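Local coordinates for T9SS C-terminal target domain-containing protein (Bacteroides cellulosilyticus, PDB 5JVK) that probably hydrolyses O-glycosidic bonds, as a family 39 glycoside hydrolase of a gut bacterium, at residues A[229-234]-A[268-273]; A[252-258]-A[282-288]; A[337-343]-A[370-376]. All coordinates share one frame. Residue numbers count along the deposited sequence, not the author numbering.

Contact 1: residues A[229-234]-A[268-273]; sequences PVKDYL and AFIIPV
Pro229, Phe269 and Val273 carry most of this contact. Segment 229-234 is helical, opening with a wide pi-type turn (Leu234 N to Pro229 O, 3.0 Å). Ala268 and Phe269 lie in the loop leading into the short helix 270-275. The backbones come closest at Pro229-Phe269 (CA-CA 5.8 Å) and Val230-Val273 (CA-CA 5.7 Å); no hydrogen bond crosses the 344 Å² interface, which is held by packing. Pro229 CB lies 4.0 Å from Pro272 CB, 4.0 Å from Val273 CG2 and 4.2 Å from Phe269 CD1. Phe269 (chi1 t) turns its ring edge to the face of Tyr233 (chi1 t), a T-shaped pair with centroids 5.0 Å apart and planes at 86°; Phe269 CZ is 3.6 Å from Tyr233 CD2. Val273 (chi1 t) meets Leu234, CG1 to CD1 at 4.3 Å; Val230 CG2 rests 3.7 Å from Pro272 CB. Helix 229-247 thus packs against the short helix and its leading loop on the outer layer of a (beta/alpha)8 barrel, the two helices preceding and following strand 252-255. The aromatic pair reaches inward to Ser255 on that strand, and Tyr233 OH hydrogen-bonds Leu220 O of strand 217-220.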
loop_
_atom_site.group_PDB
_atom_site.type_symbol
_atom_site.label_atom_id
_atom_site.label_comp_id
_atom_site.label_asym_id
_atom_site.label_seq_id
_atom_site.Cartn_x
_atom_site.Cartn_y
_atom_site.Cartn_z
ATOM N N PRO A 229 13.598 -23.159 4.262
ATOM C CA PRO A 229 14.247 -22.174 5.138
ATOM C C PRO A 229 15.657 -22.549 5.624
ATOM O O PRO A 229 16.578 -21.737 5.507
ATOM C CB PRO A 229 13.282 -22.077 6.324
ATOM C CG PRO A 229 11.949 -22.372 5.741
ATOM C CD PRO A 229 12.183 -23.364 4.638
ATOM N N VAL A 230 15.818 -23.763 6.146
ATOM C CA VAL A 230 17.079 -24.183 6.771
ATOM C C VAL A 230 18.073 -24.760 5.757
ATOM O O VAL A 230 19.249 -24.396 5.772
ATOM C CB VAL A 230 16.829 -25.202 7.909
ATOM C CG1 VAL A 230 18.143 -25.629 8.564
ATOM C CG2 VAL A 230 15.881 -24.607 8.946
ATOM N N LYS A 231 17.603 -25.654 4.890
ATOM C CA LYS A 231 18.480 -26.399 3.972
ATOM C C LYS A 231 18.877 -25.641 2.704
ATOM O O LYS A 231 19.968 -25.867 2.184
ATOM C CB LYS A 231 17.843 -27.739 3.583
ATOM C CG LYS A 231 17.700 -28.710 4.744
ATOM C CD LYS A 231 17.014 -29.997 4.317
ATOM C CE LYS A 231 16.741 -30.895 5.513
ATOM N NZ LYS A 231 16.032 -32.144 5.124
ATOM N N ASP A 232 17.996 -24.774 2.197
ATOM C CA ASP A 232 18.248 -24.025 0.952
ATOM C C ASP A 232 18.506 -22.537 1.181
ATOM O O ASP A 232 19.520 -22.007 0.716
ATOM C CB ASP A 232 17.080 -24.198 -0.029
ATOM C CG ASP A 232 16.876 -25.645 -0.464
ATOM O OD1 ASP A 232 17.855 -26.422 -0.501
ATOM O OD2 ASP A 232 15.723 -26.005 -0.779
ATOM N N TYR A 233 17.598 -21.870 1.891
ATOM C CA TYR A 233 17.658 -20.411 2.048
ATOM C C TYR A 233 18.795 -19.940 2.964
ATOM O O TYR A 233 19.534 -19.026 2.601
ATOM C CB TYR A 233 16.318 -19.857 2.550
ATOM C CG TYR A 233 16.187 -18.359 2.376
ATOM C CD1 TYR A 233 15.519 -17.818 1.274
ATOM C CD2 TYR A 233 16.739 -17.477 3.307
ATOM C CE1 TYR A 233 15.403 -16.445 1.110
ATOM C CE2 TYR A 233 16.633 -16.106 3.148
ATOM C CZ TYR A 233 15.967 -15.597 2.050
ATOM O OH TYR A 233 15.852 -14.238 1.905
ATOM N N LEU A 234 18.925 -20.547 4.140
ATOM C CA LEU A 234 19.924 -20.108 5.127
ATOM C C LEU A 234 21.384 -20.194 4.631
ATOM O O LEU A 234 22.174 -19.297 4.928
ATOM C CB LEU A 234 19.736 -20.844 6.467
ATOM C CG LEU A 234 20.638 -20.471 7.653
ATOM C CD1 LEU A 234 20.658 -18.969 7.914
ATOM C CD2 LEU A 234 20.183 -21.212 8.900
ATOM N N ALA A 268 6.341 -19.367 9.699
ATOM C CA ALA A 268 6.742 -20.579 8.978
ATOM C C ALA A 268 8.146 -20.492 8.372
ATOM O O ALA A 268 8.789 -21.525 8.191
ATOM C CB ALA A 268 5.721 -20.927 7.904
ATOM N N PHE A 269 8.612 -19.281 8.054
ATOM C CA PHE A 269 9.982 -19.075 7.564
ATOM C C PHE A 269 10.961 -18.816 8.706
ATOM O O PHE A 269 12.019 -19.444 8.772
ATOM C CB PHE A 269 10.060 -17.912 6.566
ATOM C CG PHE A 269 11.471 -17.499 6.229
ATOM C CD1 PHE A 269 12.195 -18.172 5.248
ATOM C CD2 PHE A 269 12.090 -16.452 6.914
ATOM C CE1 PHE A 269 13.503 -17.801 4.951
ATOM C CE2 PHE A 269 13.395 -16.079 6.621
ATOM C CZ PHE A 269 14.103 -16.754 5.638
ATOM N N ILE A 270 10.617 -17.874 9.582
ATOM C CA ILE A 270 11.552 -17.381 10.601
ATOM C C ILE A 270 11.847 -18.400 11.711
ATOM O O ILE A 270 12.995 -18.515 12.136
ATOM C CB ILE A 270 11.102 -16.009 11.187
ATOM C CG1 ILE A 270 12.266 -15.293 11.890
ATOM C CG2 ILE A 270 9.920 -16.150 12.138
ATOM C CD1 ILE A 270 13.370 -14.830 10.963
ATOM N N ILE A 271 10.834 -19.142 12.161
ATOM C CA ILE A 271 11.007 -20.086 13.281
ATOM C C ILE A 271 12.022 -21.212 12.971
ATOM O O ILE A 271 12.884 -21.488 13.806
ATOM C CB ILE A 271 9.648 -20.644 13.800
ATOM C CG1 ILE A 271 8.834 -19.513 14.451
ATOM C CG2 ILE A 271 9.857 -21.787 14.796
ATOM C CD1 ILE A 271 7.404 -19.880 14.794
ATOM N N PRO A 272 11.925 -21.861 11.788
ATOM C CA PRO A 272 12.980 -22.817 11.407
ATOM C C PRO A 272 14.388 -22.214 11.334
ATOM O O PRO A 272 15.359 -22.881 11.696
ATOM C CB PRO A 272 12.548 -23.291 10.013
ATOM C CG PRO A 272 11.081 -23.077 9.964
ATOM C CD PRO A 272 10.763 -21.931 10.880
ATOM N N VAL A 273 14.482 -20.969 10.866
ATOM C CA VAL A 273 15.759 -20.263 10.729
ATOM C C VAL A 273 16.348 -19.926 12.102
ATOM O O VAL A 273 17.558 -20.050 12.298
ATOM C CB VAL A 273 15.612 -18.981 9.866
ATOM C CG1 VAL A 273 16.895 -18.151 9.864
ATOM C CG2 VAL A 273 15.223 -19.337 8.433
#

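Contact 2: residues A[252-258]-A[282-288]; sequences TLISGGG and QDGYSIH
Asp283 (chi1 m) accepts from Leu253 N through OD2 (2.8 Å) and forms a salt bridge with Lys245; its OD1 is hydrogen-bonded to Tyr241. The parallel ladder follows: Ser255 N to Gly284 O (2.9 Å), Ser286 N to Ser255 O (2.9 Å), and Leu253 O accepting from Asp283 N (3.1 Å) and Gly284 N (3.2 Å). Bridges pair Ile254 with Gly284 (CA-CA 4.8 Å) and Ser255 with Tyr285 (4.4 Å); the strand axes approach to 4.2 Å at 45°. The chain continues through Gly256, Gly257 and Gly258, all with positive phi, and Gly258 N donates to Ser286 O at 3.3 Å. His288 (chi1 m) sets its ring face against Gly258 CA, a CH-pi contact 3.8 Å from the centroid; a CB on Gly258 would clash. Ile254 CG2 packs 3.8 Å from Ser286 CB. Ser286 OG and His288 ND1 hydrogen-bond Glu219 and Glu223 towards the strands' C-terminal ends, probably the active-site end of this barrel, where strands 217-220 and 335-341 flank the pair and helix 270-275 completes its beta-alpha-beta unit.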
loop_
_atom_site.group_PDB
_atom_site.type_symbol
_atom_site.label_atom_id
_atom_site.label_comp_id
_atom_site.label_asym_id
_atom_site.label_seq_id
_atom_site.Cartn_x
_atom_site.Cartn_y
_atom_site.Cartn_z
ATOM N N THR A 252 19.185 -2.353 5.806
ATOM C CA THR A 252 18.453 -3.423 6.470
ATOM C C THR A 252 18.289 -4.550 5.451
ATOM O O THR A 252 17.526 -4.417 4.487
ATOM C CB THR A 252 17.083 -2.932 6.966
ATOM O OG1 THR A 252 17.262 -1.750 7.752
ATOM C CG2 THR A 252 16.391 -3.989 7.816
ATOM N N LEU A 253 19.045 -5.631 5.642
ATOM C CA LEU A 253 18.926 -6.828 4.810
ATOM C C LEU A 253 17.738 -7.650 5.300
ATOM O O LEU A 253 17.722 -8.094 6.452
ATOM C CB LEU A 253 20.218 -7.653 4.856
ATOM C CG LEU A 253 20.428 -8.784 3.832
ATOM C CD1 LEU A 253 19.585 -10.022 4.133
ATOM C CD2 LEU A 253 20.185 -8.302 2.404
ATOM N N ILE A 254 16.761 -7.854 4.414
ATOM C CA ILE A 254 15.481 -8.476 4.760
ATOM C C ILE A 254 15.358 -9.860 4.111
ATOM O O ILE A 254 15.383 -9.979 2.887
ATOM C CB ILE A 254 14.296 -7.577 4.334
ATOM C CG1 ILE A 254 14.393 -6.207 5.027
ATOM C CG2 ILE A 254 12.960 -8.247 4.655
ATOM C CD1 ILE A 254 13.536 -5.129 4.398
ATOM N N SER A 255 15.215 -10.894 4.942
ATOM C CA SER A 255 15.078 -12.280 4.476
ATOM C C SER A 255 13.615 -12.723 4.404
ATOM O O SER A 255 12.710 -11.946 4.710
ATOM C CB SER A 255 15.827 -13.207 5.420
ATOM O OG SER A 255 15.198 -13.221 6.692
ATOM N N GLY A 256 13.390 -13.974 4.001
ATOM C CA GLY A 256 12.055 -14.562 3.954
ATOM C C GLY A 256 11.389 -14.362 2.612
ATOM O O GLY A 256 11.054 -15.333 1.929
ATOM N N GLY A 257 11.185 -13.099 2.242
ATOM C CA GLY A 257 10.529 -12.753 0.990
ATOM C C GLY A 257 9.054 -13.090 0.970
ATOM O O GLY A 257 8.479 -13.276 -0.105
ATOM N N GLY A 258 8.441 -13.166 2.151
ATOM C CA GLY A 258 7.073 -13.641 2.285
ATOM C C GLY A 258 6.880 -15.104 1.936
ATOM O O GLY A 258 5.843 -15.466 1.387
ATOM N N GLN A 282 20.395 -11.960 9.386
ATOM C CA GLN A 282 19.474 -10.938 8.879
ATOM C C GLN A 282 19.406 -9.734 9.815
ATOM O O GLN A 282 19.761 -9.820 10.995
ATOM C CB GLN A 282 18.047 -11.479 8.736
ATOM C CG GLN A 282 17.918 -12.913 8.260
ATOM C CD GLN A 282 17.473 -13.878 9.337
ATOM O OE1 GLN A 282 17.972 -13.858 10.464
ATOM N NE2 GLN A 282 16.529 -14.739 8.990
ATOM N N ASP A 283 18.944 -8.618 9.258
ATOM C CA ASP A 283 18.488 -7.466 10.037
ATOM C C ASP A 283 16.968 -7.524 10.251
ATOM O O ASP A 283 16.449 -6.958 11.214
ATOM C CB ASP A 283 18.876 -6.169 9.328
ATOM C CG ASP A 283 20.365 -6.083 9.040
ATOM O OD1 ASP A 283 21.170 -6.433 9.925
ATOM O OD2 ASP A 283 20.731 -5.670 7.920
ATOM N N GLY A 284 16.260 -8.194 9.345
ATOM C CA GLY A 284 14.829 -8.429 9.493
ATOM C C GLY A 284 14.332 -9.471 8.512
ATOM O O GLY A 284 15.107 -9.975 7.694
ATOM N N TYR A 285 13.047 -9.811 8.611
ATOM C CA TYR A 285 12.399 -10.709 7.653
ATOM C C TYR A 285 11.070 -10.132 7.199
ATOM O O TYR A 285 10.556 -9.195 7.807
ATOM C CB TYR A 285 12.213 -12.120 8.237
ATOM C CG TYR A 285 11.193 -12.239 9.357
ATOM C CD1 TYR A 285 9.880 -12.653 9.100
ATOM C CD2 TYR A 285 11.546 -11.961 10.675
ATOM C CE1 TYR A 285 8.949 -12.770 10.125
ATOM C CE2 TYR A 285 10.623 -12.077 11.704
ATOM C CZ TYR A 285 9.327 -12.478 11.426
ATOM O OH TYR A 285 8.424 -12.587 12.458
ATOM N N SER A 286 10.525 -10.696 6.124
ATOM C CA SER A 286 9.267 -10.227 5.554
ATOM C C SER A 286 8.197 -11.314 5.489
ATOM O O SER A 286 8.510 -12.502 5.372
ATOM C CB SER A 286 9.495 -9.644 4.158
ATOM O OG SER A 286 10.007 -10.619 3.270
ATOM N N ILE A 287 6.937 -10.877 5.559
ATOM C CA ILE A 287 5.768 -11.749 5.411
ATOM C C ILE A 287 4.802 -11.184 4.367
ATOM O O ILE A 287 4.752 -9.972 4.148
ATOM C CB ILE A 287 5.021 -11.957 6.747
ATOM C CG1 ILE A 287 4.633 -10.621 7.396
ATOM C CG2 ILE A 287 5.876 -12.777 7.703
ATOM C CD1 ILE A 287 3.486 -10.744 8.368
ATOM N N HIS A 288 4.036 -12.074 3.738
ATOM C CA HIS A 288 2.990 -11.713 2.781
ATOM C C HIS A 288 1.644 -12.234 3.306
ATOM O O HIS A 288 1.068 -13.156 2.724
ATOM C CB HIS A 288 3.292 -12.329 1.405
ATOM C CG HIS A 288 4.411 -11.665 0.661
ATOM N ND1 HIS A 288 4.691 -11.958 -0.655
ATOM C CD2 HIS A 288 5.304 -10.715 1.029
ATOM C CE1 HIS A 288 5.718 -11.234 -1.060
ATOM N NE2 HIS A 288 6.107 -10.468 -0.058
#

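Contact 3: residues A[337-343]-A[370-376]; sequences WVTEIGW and SPGVFWY
Two parallel strands, their axes 4.7 Å apart and 12° from alignment, fit together around a beta bulge. Val338 pairs with Val373 (CA-CA 4.6 Å) but Ile341 with Trp375 (5.2 Å), so segment 337-343 carries one extra residue. An inverse gamma turn centred on Val338 and the helical angles of Thr339 (-76/-15) accommodate it. The ladder survives the shift: Phe374 N to Val338 O (2.8 Å), Ile341 N to Phe374 O (3.0 Å), Tyr376 N to Ile341 O (2.8 Å). Phe374 (chi1 m) packs against the bulge, its CB 3.4 Å from Thr339 O and its CE2 4.1 Å from Trp337 CE3.

Gly372 admits the Trp337 ring (chi1 m): a CB there would fall 2.8 Å from Trp337 CE3. Pro371 CG lies over that ring's face, 3.6 Å from the six-membered centroid. Trp375 (chi1 t) lays its six-membered ring against Gly342 CA (4.0 Å to the centroid), while a CB on Gly342 would hit Tyr376 O; Trp343 meets Trp375 rim to rim, CE3 to CZ3 at 3.6 Å. Between these ends, Ile341 CG2 nestles 3.7 Å from Val373 CG1. Ser370 OG, hydrogen-bonded to Val336 O, accepts from Gly372 N at 3.3 Å, an ST turn.

Glu340, near the C-terminal end of strand 335-341, is hydrogen-bonded to Tyr290 (OE1) and salt-bridged to Arg134 (OE2), beside a glycerol probably from the crystallisation liquor; its position is consistent with the nucleophile that clan GH-A glycosidases carry on the seventh strand. Val373 and Trp375 pack on helix 350-366, Trp337 and Phe374 face Leu170 inside the barrel, and strand 373-375 adjoins strand 106-109, closing it.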
loop_
_atom_site.group_PDB
_atom_site.type_symbol
_atom_site.label_atom_id
_atom_site.label_comp_id
_atom_site.label_asym_id
_atom_site.label_seq_id
_atom_site.Cartn_x
_atom_site.Cartn_y
_atom_site.Cartn_z
ATOM N N TRP A 337 8.825 -6.894 8.211
ATOM C CA TRP A 337 8.351 -6.055 7.112
ATOM C C TRP A 337 7.197 -6.734 6.380
ATOM O O TRP A 337 7.357 -7.837 5.869
ATOM C CB TRP A 337 9.504 -5.786 6.148
ATOM C CG TRP A 337 10.599 -4.987 6.774
ATOM C CD1 TRP A 337 11.566 -5.443 7.624
ATOM C CD2 TRP A 337 10.834 -3.583 6.616
ATOM N NE1 TRP A 337 12.392 -4.410 8.002
ATOM C CE2 TRP A 337 11.967 -3.258 7.397
ATOM C CE3 TRP A 337 10.202 -2.568 5.887
ATOM C CZ2 TRP A 337 12.482 -1.960 7.468
ATOM C CZ3 TRP A 337 10.714 -1.274 5.960
ATOM C CH2 TRP A 337 11.842 -0.984 6.747
ATOM N N VAL A 338 6.039 -6.080 6.327
ATOM C CA VAL A 338 4.879 -6.629 5.617
ATOM C C VAL A 338 4.978 -6.180 4.157
ATOM O O VAL A 338 4.325 -5.225 3.733
ATOM C CB VAL A 338 3.552 -6.206 6.285
ATOM C CG1 VAL A 338 2.362 -6.881 5.610
ATOM C CG2 VAL A 338 3.592 -6.532 7.775
ATOM N N THR A 339 5.817 -6.880 3.398
ATOM C CA THR A 339 6.203 -6.445 2.052
ATOM C C THR A 339 5.136 -6.669 0.976
ATOM O O THR A 339 5.237 -6.100 -0.108
ATOM C CB THR A 339 7.540 -7.077 1.609
ATOM O OG1 THR A 339 7.435 -8.507 1.607
ATOM C CG2 THR A 339 8.664 -6.640 2.544
ATOM N N GLU A 340 4.128 -7.490 1.266
ATOM C CA GLU A 340 2.890 -7.507 0.478
ATOM C C GLU A 340 1.684 -7.783 1.370
ATOM O O GLU A 340 1.698 -8.711 2.178
ATOM C CB GLU A 340 2.916 -8.567 -0.627
ATOM C CG GLU A 340 3.931 -8.349 -1.740
ATOM C CD GLU A 340 3.816 -9.370 -2.862
ATOM O OE1 GLU A 340 2.790 -10.084 -2.955
ATOM O OE2 GLU A 340 4.771 -9.471 -3.656
ATOM N N ILE A 341 0.647 -6.967 1.218
ATOM C CA ILE A 341 -0.684 -7.303 1.710
ATOM C C ILE A 341 -1.686 -6.582 0.815
ATOM O O ILE A 341 -1.431 -5.458 0.387
ATOM C CB ILE A 341 -0.866 -6.950 3.206
ATOM C CG1 ILE A 341 -2.221 -7.455 3.718
ATOM C CG2 ILE A 341 -0.724 -5.451 3.455
ATOM C CD1 ILE A 341 -2.368 -7.390 5.224
ATOM N N GLY A 342 -2.802 -7.232 0.506
ATOM C CA GLY A 342 -3.795 -6.621 -0.360
ATOM C C GLY A 342 -5.039 -7.445 -0.595
ATOM O O GLY A 342 -5.091 -8.630 -0.267
ATOM N N TRP A 343 -6.044 -6.779 -1.151
ATOM C CA TRP A 343 -7.296 -7.388 -1.578
ATOM C C TRP A 343 -7.551 -6.940 -3.013
ATOM O O TRP A 343 -7.086 -5.874 -3.423
ATOM C CB TRP A 343 -8.442 -6.943 -0.670
ATOM C CG TRP A 343 -8.403 -7.535 0.716
ATOM C CD1 TRP A 343 -9.146 -8.571 1.177
ATOM C CD2 TRP A 343 -7.586 -7.112 1.812
ATOM N NE1 TRP A 343 -8.852 -8.830 2.488
ATOM C CE2 TRP A 343 -7.895 -7.949 2.907
ATOM C CE3 TRP A 343 -6.628 -6.107 1.979
ATOM C CZ2 TRP A 343 -7.273 -7.818 4.151
ATOM C CZ3 TRP A 343 -6.008 -5.976 3.209
ATOM C CH2 TRP A 343 -6.334 -6.828 4.284
ATOM N N SER A 370 5.437 -3.388 12.621
ATOM C CA SER A 370 6.171 -3.280 11.358
ATOM C C SER A 370 6.459 -1.820 10.993
ATOM O O SER A 370 5.576 -0.968 11.130
ATOM C CB SER A 370 5.374 -3.936 10.227
ATOM O OG SER A 370 6.113 -3.944 9.018
ATOM N N PRO A 371 7.690 -1.523 10.517
ATOM C CA PRO A 371 7.991 -0.187 9.991
ATOM C C PRO A 371 7.590 0.025 8.524
ATOM O O PRO A 371 7.784 1.120 8.003
ATOM C CB PRO A 371 9.510 -0.095 10.143
ATOM C CG PRO A 371 9.975 -1.497 9.972
ATOM C CD PRO A 371 8.896 -2.377 10.542
ATOM N N GLY A 372 7.056 -1.003 7.863
ATOM C CA GLY A 372 6.662 -0.896 6.460
ATOM C C GLY A 372 5.632 -1.936 6.051
ATOM O O GLY A 372 5.958 -3.114 5.895
ATOM N N VAL A 373 4.389 -1.489 5.885
ATOM C CA VAL A 373 3.301 -2.323 5.394
ATOM C C VAL A 373 2.991 -1.888 3.968
ATOM O O VAL A 373 2.453 -0.799 3.751
ATOM C CB VAL A 373 2.058 -2.199 6.297
ATOM C CG1 VAL A 373 0.886 -2.994 5.730
ATOM C CG2 VAL A 373 2.399 -2.655 7.712
ATOM N N PHE A 374 3.331 -2.748 3.007
ATOM C CA PHE A 374 3.270 -2.415 1.584
ATOM C C PHE A 374 2.024 -2.999 0.921
ATOM O O PHE A 374 1.872 -4.220 0.847
ATOM C CB PHE A 374 4.519 -2.926 0.864
ATOM C CG PHE A 374 5.780 -2.213 1.251
ATOM C CD1 PHE A 374 6.369 -1.293 0.389
ATOM C CD2 PHE A 374 6.393 -2.465 2.477
ATOM C CE1 PHE A 374 7.541 -0.641 0.741
ATOM C CE2 PHE A 374 7.559 -1.809 2.839
ATOM C CZ PHE A 374 8.136 -0.898 1.967
ATOM N N TRP A 375 1.143 -2.126 0.437
ATOM C CA TRP A 375 -0.054 -2.557 -0.273
ATOM C C TRP A 375 0.313 -3.157 -1.624
ATOM O O TRP A 375 1.067 -2.545 -2.384
ATOM C CB TRP A 375 -1.017 -1.390 -0.492
ATOM C CG TRP A 375 -2.238 -1.772 -1.280
ATOM C CD1 TRP A 375 -2.397 -1.704 -2.635
ATOM C CD2 TRP A 375 -3.462 -2.295 -0.759
ATOM N NE1 TRP A 375 -3.647 -2.150 -2.988
ATOM C CE2 TRP A 375 -4.322 -2.517 -1.855
ATOM C CE3 TRP A 375 -3.919 -2.591 0.531
ATOM C CZ2 TRP A 375 -5.615 -3.018 -1.702
ATOM C CZ3 TRP A 375 -5.205 -3.091 0.683
ATOM C CH2 TRP A 375 -6.038 -3.297 -0.430
ATOM N N TYR A 376 -0.219 -4.345 -1.916
ATOM C CA TYR A 376 -0.122 -4.933 -3.249
ATOM C C TYR A 376 -1.456 -4.725 -3.971
ATOM O O TYR A 376 -2.470 -5.232 -3.500
ATOM C CB TYR A 376 0.216 -6.428 -3.202
ATOM C CG TYR A 376 0.542 -6.944 -4.582
ATOM C CD1 TYR A 376 1.837 -6.853 -5.086
ATOM C CD2 TYR A 376 -0.455 -7.462 -5.413
ATOM C CE1 TYR A 376 2.139 -7.290 -6.366
ATOM C CE2 TYR A 376 -0.163 -7.903 -6.697
ATOM C CZ TYR A 376 1.135 -7.815 -7.169
ATOM O OH TYR A 376 1.439 -8.249 -8.436
#

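Overall arrangement
All three contacts belong to one eight-stranded parallel barrel. Contact 1 lies in its outer helical layer, its centre about 11 Å from that of contact 2; their segments alternate along the chain, and they touch where Tyr233 and Phe269 pack on Ser255 and Gly256. Contact 3 comes later in sequence, its centre about 12 Å from that of contact 2 and about 21 Å from that of contact 1, with which it has no touch. Adjacent strands 284-287 and 335-341 join contacts 2 and 3: Tyr285 O to Trp337 N is 2.9 Å, and Ile287 N to Trp337 O 3.1 Å. Thus packing runs from the helices into the barrel wall, and His288 and Glu340 meet near the strands' C-terminal ends, consistent with the active-site end of such barrels.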